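Local coordinates for protein pectate lyase (Erwinia chrysanthemi, PDB 1RU4) that cleaves pectate, the polygalacturonate of plant cell walls, most likely by beta-elimination as in other pectate lyases, at residues 30-35 / 50-55; 288-293 / 344-349. All blocks are in the same frame, centred on the assembly; numbering follows the deposited sequence.

Contact 1 (30-35 / 50-55)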
loop_
_atom_site.group_PDB
_atom_site.type_symbol
_atom_site.label_atom_id
_atom_site.label_comp_id
_atom_site.label_asym_id
_atom_site.label_seq_id
_atom_site.Cartn_x
_atom_site.Cartn_y
_atom_site.Cartn_z
ATOM N N SER A 30 31.636 -4.158 10.728
ATOM C CA SER A 30 32.467 -3.275 9.911
ATOM C C SER A 30 32.423 -3.592 8.415
ATOM O O SER A 30 32.863 -2.788 7.594
ATOM C CB SER A 30 33.914 -3.292 10.414
ATOM O OG SER A 30 34.414 -4.616 10.498
ATOM N N SER A 31 31.916 -4.775 8.076
ATOM C CA SER A 31 31.744 -5.201 6.685
ATOM C C SER A 31 30.914 -6.479 6.678
ATOM O O SER A 31 30.565 -6.998 7.738
ATOM C CB SER A 31 33.095 -5.461 6.006
ATOM O OG SER A 31 33.681 -6.675 6.451
ATOM N N PHE A 32 30.581 -6.974 5.489
ATOM C CA PHE A 32 29.834 -8.222 5.378
ATOM C C PHE A 32 30.696 -9.448 5.700
ATOM O O PHE A 32 30.197 -10.571 5.751
ATOM C CB PHE A 32 29.182 -8.350 3.998
ATOM C CG PHE A 32 27.968 -7.474 3.818
ATOM C CD1 PHE A 32 27.828 -6.678 2.687
ATOM C CD2 PHE A 32 26.964 -7.444 4.786
ATOM C CE1 PHE A 32 26.708 -5.862 2.519
ATOM C CE2 PHE A 32 25.842 -6.631 4.630
ATOM C CZ PHE A 32 25.714 -5.840 3.494
ATOM N N ASN A 33 31.989 -9.222 5.924
ATOM C CA ASN A 33 32.896 -10.287 6.346
ATOM C C ASN A 33 32.906 -10.389 7.871
ATOM O O ASN A 33 33.404 -11.365 8.439
ATOM C CB ASN A 33 34.309 -10.034 5.817
ATOM C CG ASN A 33 34.383 -10.106 4.305
ATOM O OD1 ASN A 33 34.082 -11.139 3.707
ATOM N ND2 ASN A 33 34.778 -9.004 3.677
ATOM N N ALA A 34 32.338 -9.376 8.522
ATOM C CA ALA A 34 32.204 -9.339 9.977
ATOM C C ALA A 34 30.828 -8.764 10.331
ATOM O O ALA A 34 30.724 -7.774 11.057
ATOM C CB ALA A 34 33.312 -8.481 10.582
ATOM N N PRO A 35 29.749 -9.410 9.851
ATOM C CA PRO A 35 28.379 -8.955 10.110
ATOM C C PRO A 35 27.890 -9.143 11.541
ATOM O O PRO A 35 28.136 -10.176 12.166
ATOM C CB PRO A 35 27.562 -9.795 9.136
ATOM C CG PRO A 35 28.294 -11.098 9.147
ATOM C CD PRO A 35 29.740 -10.657 9.061
ATOM N N LEU A 50 22.815 4.008 9.238
ATOM C CA LEU A 50 22.170 2.972 8.438
ATOM C C LEU A 50 22.466 1.538 8.859
ATOM O O LEU A 50 23.626 1.138 8.992
ATOM C CB LEU A 50 22.561 3.155 6.964
ATOM C CG LEU A 50 22.367 2.018 5.952
ATOM C CD1 LEU A 50 20.891 1.743 5.700
ATOM C CD2 LEU A 50 23.060 2.385 4.651
ATOM N N ILE A 51 21.401 0.766 9.052
ATOM C CA ILE A 51 21.525 -0.668 9.279
ATOM C C ILE A 51 21.417 -1.296 7.888
ATOM O O ILE A 51 20.335 -1.340 7.291
ATOM C CB ILE A 51 20.392 -1.205 10.194
ATOM C CG1 ILE A 51 20.470 -0.543 11.573
ATOM C CG2 ILE A 51 20.497 -2.724 10.329
ATOM C CD1 ILE A 51 19.395 -0.999 12.536
ATOM N N LEU A 52 22.559 -1.707 7.347
ATOM C CA LEU A 52 22.615 -2.276 6.006
ATOM C C LEU A 52 22.506 -3.796 6.054
ATOM O O LEU A 52 23.388 -4.484 6.576
ATOM C CB LEU A 52 23.906 -1.856 5.306
ATOM C CG LEU A 52 24.003 -2.165 3.812
ATOM C CD1 LEU A 52 22.952 -1.374 3.049
ATOM C CD2 LEU A 52 25.397 -1.827 3.306
ATOM N N LEU A 53 21.410 -4.304 5.503
ATOM C CA LEU A 53 21.109 -5.728 5.523
ATOM C C LEU A 53 21.605 -6.472 4.289
ATOM O O LEU A 53 21.329 -6.074 3.158
ATOM C CB LEU A 53 19.594 -5.924 5.639
ATOM C CG LEU A 53 18.892 -5.216 6.802
ATOM C CD1 LEU A 53 17.389 -5.202 6.575
ATOM C CD2 LEU A 53 19.232 -5.900 8.115
ATOM N N LYS A 54 22.334 -7.560 4.508
ATOM C CA LYS A 54 22.727 -8.429 3.408
ATOM C C LYS A 54 21.434 -9.039 2.868
ATOM O O LYS A 54 20.577 -9.464 3.646
ATOM C CB LYS A 54 23.647 -9.542 3.915
ATOM C CG LYS A 54 24.104 -10.516 2.844
ATOM C CD LYS A 54 24.854 -11.683 3.458
ATOM C CE LYS A 54 25.215 -12.727 2.413
ATOM N NZ LYS A 54 25.866 -13.913 3.032
ATOM N N PRO A 55 21.250 -9.042 1.537
ATOM C CA PRO A 55 20.024 -9.622 0.976
ATOM C C PRO A 55 19.863 -11.078 1.418
ATOM O O PRO A 55 20.830 -11.841 1.434
ATOM C CB PRO A 55 20.257 -9.512 -0.530
ATOM C CG PRO A 55 21.068 -8.253 -0.645
ATOM C CD PRO A 55 22.068 -8.418 0.480
#
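The turn that delivers Phe32 to Leu52 and Lys54 is held by Asn33 N, which donates to Ser31 OG at 3.1 Å, an ST turn with an N-H...O angle of 150°. It sits within a type I beta turn closed by Ala34 N and Ser31 O, and both bonds brace the backbone around Phe32. Phe32 alone crosses to segment 50-55. Its CG lies anti to the carbonyl carbon (chi1 -75°), which sends the ring out from the turn and brings its CE2/CZ end against the exit of strand 50-53. There Phe32 CE2 comes 3.6 Å from Lys54 N and 3.7 Å from Lys54 CB. Leu52 O approaches the ring at its edge, near its plane, 3.8 Å from Phe32 CE2. Phe32 CZ rests against Leu52 CD2 at 4.0 Å, an apolar contact. Lys54 meets the ring with the root of its side chain, while its extended chain carries NZ away. Tyr18 of strand 16-19 adds an edge-to-face contact with Phe32, and Ala87 touches both Phe32 and Leu52. The loop thus lies on the outer side of an early coil of the parallel beta-helix, where strand 50-53 runs parallel between 16-19 and 82-86, and Ile51 and Leu53 of the same strand pack against helix 38-44.

Contact 2 (288-293 / 344-349)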
loop_
_atom_site.group_PDB
_atom_site.type_symbol
_atom_site.label_atom_id
_atom_site.label_comp_id
_atom_site.label_asym_id
_atom_site.label_seq_id
_atom_site.Cartn_x
_atom_site.Cartn_y
_atom_site.Cartn_z
ATOM N N THR A 288 -9.011 4.401 -12.961
ATOM C CA THR A 288 -9.543 3.370 -13.847
ATOM C C THR A 288 -10.016 2.192 -13.006
ATOM O O THR A 288 -9.293 1.716 -12.130
ATOM C CB THR A 288 -8.472 2.889 -14.858
ATOM O OG1 THR A 288 -8.121 3.975 -15.723
ATOM C CG2 THR A 288 -8.989 1.721 -15.699
ATOM N N SER A 289 -11.249 1.756 -13.254
ATOM C CA SER A 289 -11.833 0.635 -12.522
ATOM C C SER A 289 -12.417 -0.362 -13.526
ATOM O O SER A 289 -13.213 0.018 -14.387
ATOM C CB SER A 289 -12.917 1.143 -11.570
ATOM O OG SER A 289 -13.299 0.137 -10.651
ATOM N N TYR A 290 -12.030 -1.632 -13.393
ATOM C CA TYR A 290 -12.381 -2.672 -14.363
ATOM C C TYR A 290 -12.835 -3.992 -13.746
ATOM O O TYR A 290 -12.185 -4.530 -12.850
ATOM C CB TYR A 290 -11.171 -2.929 -15.283
ATOM C CG TYR A 290 -11.288 -4.116 -16.225
ATOM C CD1 TYR A 290 -12.148 -4.081 -17.320
ATOM C CD2 TYR A 290 -10.502 -5.260 -16.042
ATOM C CE1 TYR A 290 -12.224 -5.153 -18.214
ATOM C CE2 TYR A 290 -10.570 -6.336 -16.934
ATOM C CZ TYR A 290 -11.433 -6.270 -18.015
ATOM O OH TYR A 290 -11.505 -7.318 -18.906
ATOM N N LYS A 291 -13.968 -4.494 -14.233
ATOM C CA LYS A 291 -14.474 -5.819 -13.884
ATOM C C LYS A 291 -14.428 -6.174 -12.391
ATOM O O LYS A 291 -13.902 -7.219 -11.998
ATOM C CB LYS A 291 -13.755 -6.877 -14.737
ATOM C CG LYS A 291 -14.498 -8.198 -14.883
ATOM C CD LYS A 291 -14.003 -8.991 -16.091
ATOM C CE LYS A 291 -14.405 -8.315 -17.396
ATOM N NZ LYS A 291 -14.055 -9.122 -18.599
ATOM N N ASN A 292 -14.933 -5.263 -11.562
ATOM C CA ASN A 292 -15.115 -5.530 -10.135
ATOM C C ASN A 292 -16.583 -5.924 -9.967
ATOM O O ASN A 292 -17.349 -5.882 -10.932
ATOM C CB ASN A 292 -14.860 -4.268 -9.302
ATOM C CG ASN A 292 -13.438 -3.757 -9.419
ATOM O OD1 ASN A 292 -12.520 -4.289 -8.793
ATOM N ND2 ASN A 292 -13.253 -2.693 -10.198
ATOM N N GLY A 293 -16.976 -6.302 -8.751
ATOM C CA GLY A 293 -18.386 -6.553 -8.492
ATOM C C GLY A 293 -19.169 -5.286 -8.804
ATOM O O GLY A 293 -20.233 -5.329 -9.423
ATOM N N VAL A 344 -4.749 -0.887 -24.726
ATOM C CA VAL A 344 -3.748 -1.699 -25.413
ATOM C C VAL A 344 -3.830 -3.147 -24.935
ATOM O O VAL A 344 -3.775 -4.080 -25.741
ATOM C CB VAL A 344 -2.317 -1.155 -25.178
ATOM C CG1 VAL A 344 -1.293 -2.051 -25.864
ATOM C CG2 VAL A 344 -2.202 0.267 -25.710
ATOM N N SER A 345 -4.015 -3.324 -23.629
ATOM C CA SER A 345 -4.132 -4.655 -23.048
ATOM C C SER A 345 -5.052 -4.694 -21.837
ATOM O O SER A 345 -5.115 -3.740 -21.059
ATOM C CB SER A 345 -2.754 -5.183 -22.641
ATOM O OG SER A 345 -2.865 -6.461 -22.036
ATOM N N LEU A 346 -5.761 -5.812 -21.701
ATOM C CA LEU A 346 -6.599 -6.084 -20.538
ATOM C C LEU A 346 -6.159 -7.416 -19.919
ATOM O O LEU A 346 -6.922 -8.077 -19.209
ATOM C CB LEU A 346 -8.082 -6.119 -20.933
ATOM C CG LEU A 346 -8.677 -4.765 -21.341
ATOM C CD1 LEU A 346 -10.099 -4.942 -21.832
ATOM C CD2 LEU A 346 -8.641 -3.793 -20.167
ATOM N N ASP A 347 -4.918 -7.802 -20.207
ATOM C CA ASP A 347 -4.320 -9.011 -19.644
ATOM C C ASP A 347 -3.954 -8.703 -18.194
ATOM O O ASP A 347 -2.897 -8.136 -17.916
ATOM C CB ASP A 347 -3.070 -9.400 -20.444
ATOM C CG ASP A 347 -2.333 -10.599 -19.855
ATOM O OD1 ASP A 347 -2.805 -11.197 -18.864
ATOM O OD2 ASP A 347 -1.267 -10.945 -20.398
ATOM N N THR A 348 -4.815 -9.129 -17.275
ATOM C CA THR A 348 -4.636 -8.817 -15.864
ATOM C C THR A 348 -3.425 -9.463 -15.199
ATOM O O THR A 348 -3.061 -9.077 -14.089
ATOM C CB THR A 348 -5.902 -9.141 -15.041
ATOM O OG1 THR A 348 -6.191 -10.542 -15.121
ATOM C CG2 THR A 348 -7.094 -8.346 -15.561
ATOM N N SER A 349 -2.796 -10.429 -15.868
ATOM C CA SER A 349 -1.613 -11.076 -15.298
ATOM C C SER A 349 -0.430 -10.114 -15.229
ATOM O O SER A 349 0.520 -10.342 -14.481
ATOM C CB SER A 349 -1.225 -12.328 -16.097
ATOM O OG SER A 349 -0.634 -11.995 -17.337
HETATM O O HOH W 1 -9.462 -9.030 -19.028
#
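Strand 288-290 and the irregular chain 344-349 come no nearer than 9.1 Å between Tyr290 CA and Leu346 CA, so side chains and one water bridge the gap. The strand is a rung of the right-handed parallel beta-helix, flanked by 264-266 and 308-316; the partner is part of the long tail that follows strand 325-328 and folds back along the outside of the coil. Tyr290 carries the contact. With CG anti to the backbone N (chi1 172°), its ring reaches out from the strand and is sandwiched: Lys291 CB lies over the centre of one face, 3.7 Å above the ring plane, and Leu346 CD2 over the centre of the opposite face, 4.2 Å above it. The other methyl, Leu346 CD1, stands 4.0 Å from Tyr290 OH. Thr348 CG2 approaches the ring at its edge, near CE2. The neighbouring rungs extend this apolar patch, with Phe266 touching both Tyr290 and Thr348 and Leu316 touching Tyr290.

The phenol oxygen is gripped as well. Lys291 NZ, curled back along the ring, donates to Tyr290 OH, and a water lies 2.7 Å from Tyr290 OH and donates to Leu346 O, also at 2.7 Å. Together the ammonium group and the water hold the phenol oxygen, and the water ties the ring to the tail's backbone. Past the strand, Asn292 OD1 accepts from Asn268 ND2, a link between successive coils. The tail keeps its shape by local turns: Ser345 OG accepts from Asp347 N in an ST turn, and in the Asx turn that follows, Asp347 OD1 takes Ser349 N and Ser349 OG from the same face of its carboxylate, the amide 48° above the plane and the hydroxyl on the syn side, 34° out of it, with Ser349 OG 2.8 Å from Asp347 OD1.

Contact 1 closes before contact 2 opens along the chain, and their centres lie 42 Å apart on opposite sides of the chain's centre, with about 24 Å between nearest atoms. Both reach the long run of parallel strands that forms the beta-helix: contact 1 through strand 50-53 among its first coils, contact 2 through strand 288-290 among its last. In each, a non-strand segment sends or receives an aromatic ring at the outer surface of the coil, a loop before helix 38-44 in contact 1 and the tail after strand 325-328 in contact 2. The added segments are thereby fastened to the solenoid near either end.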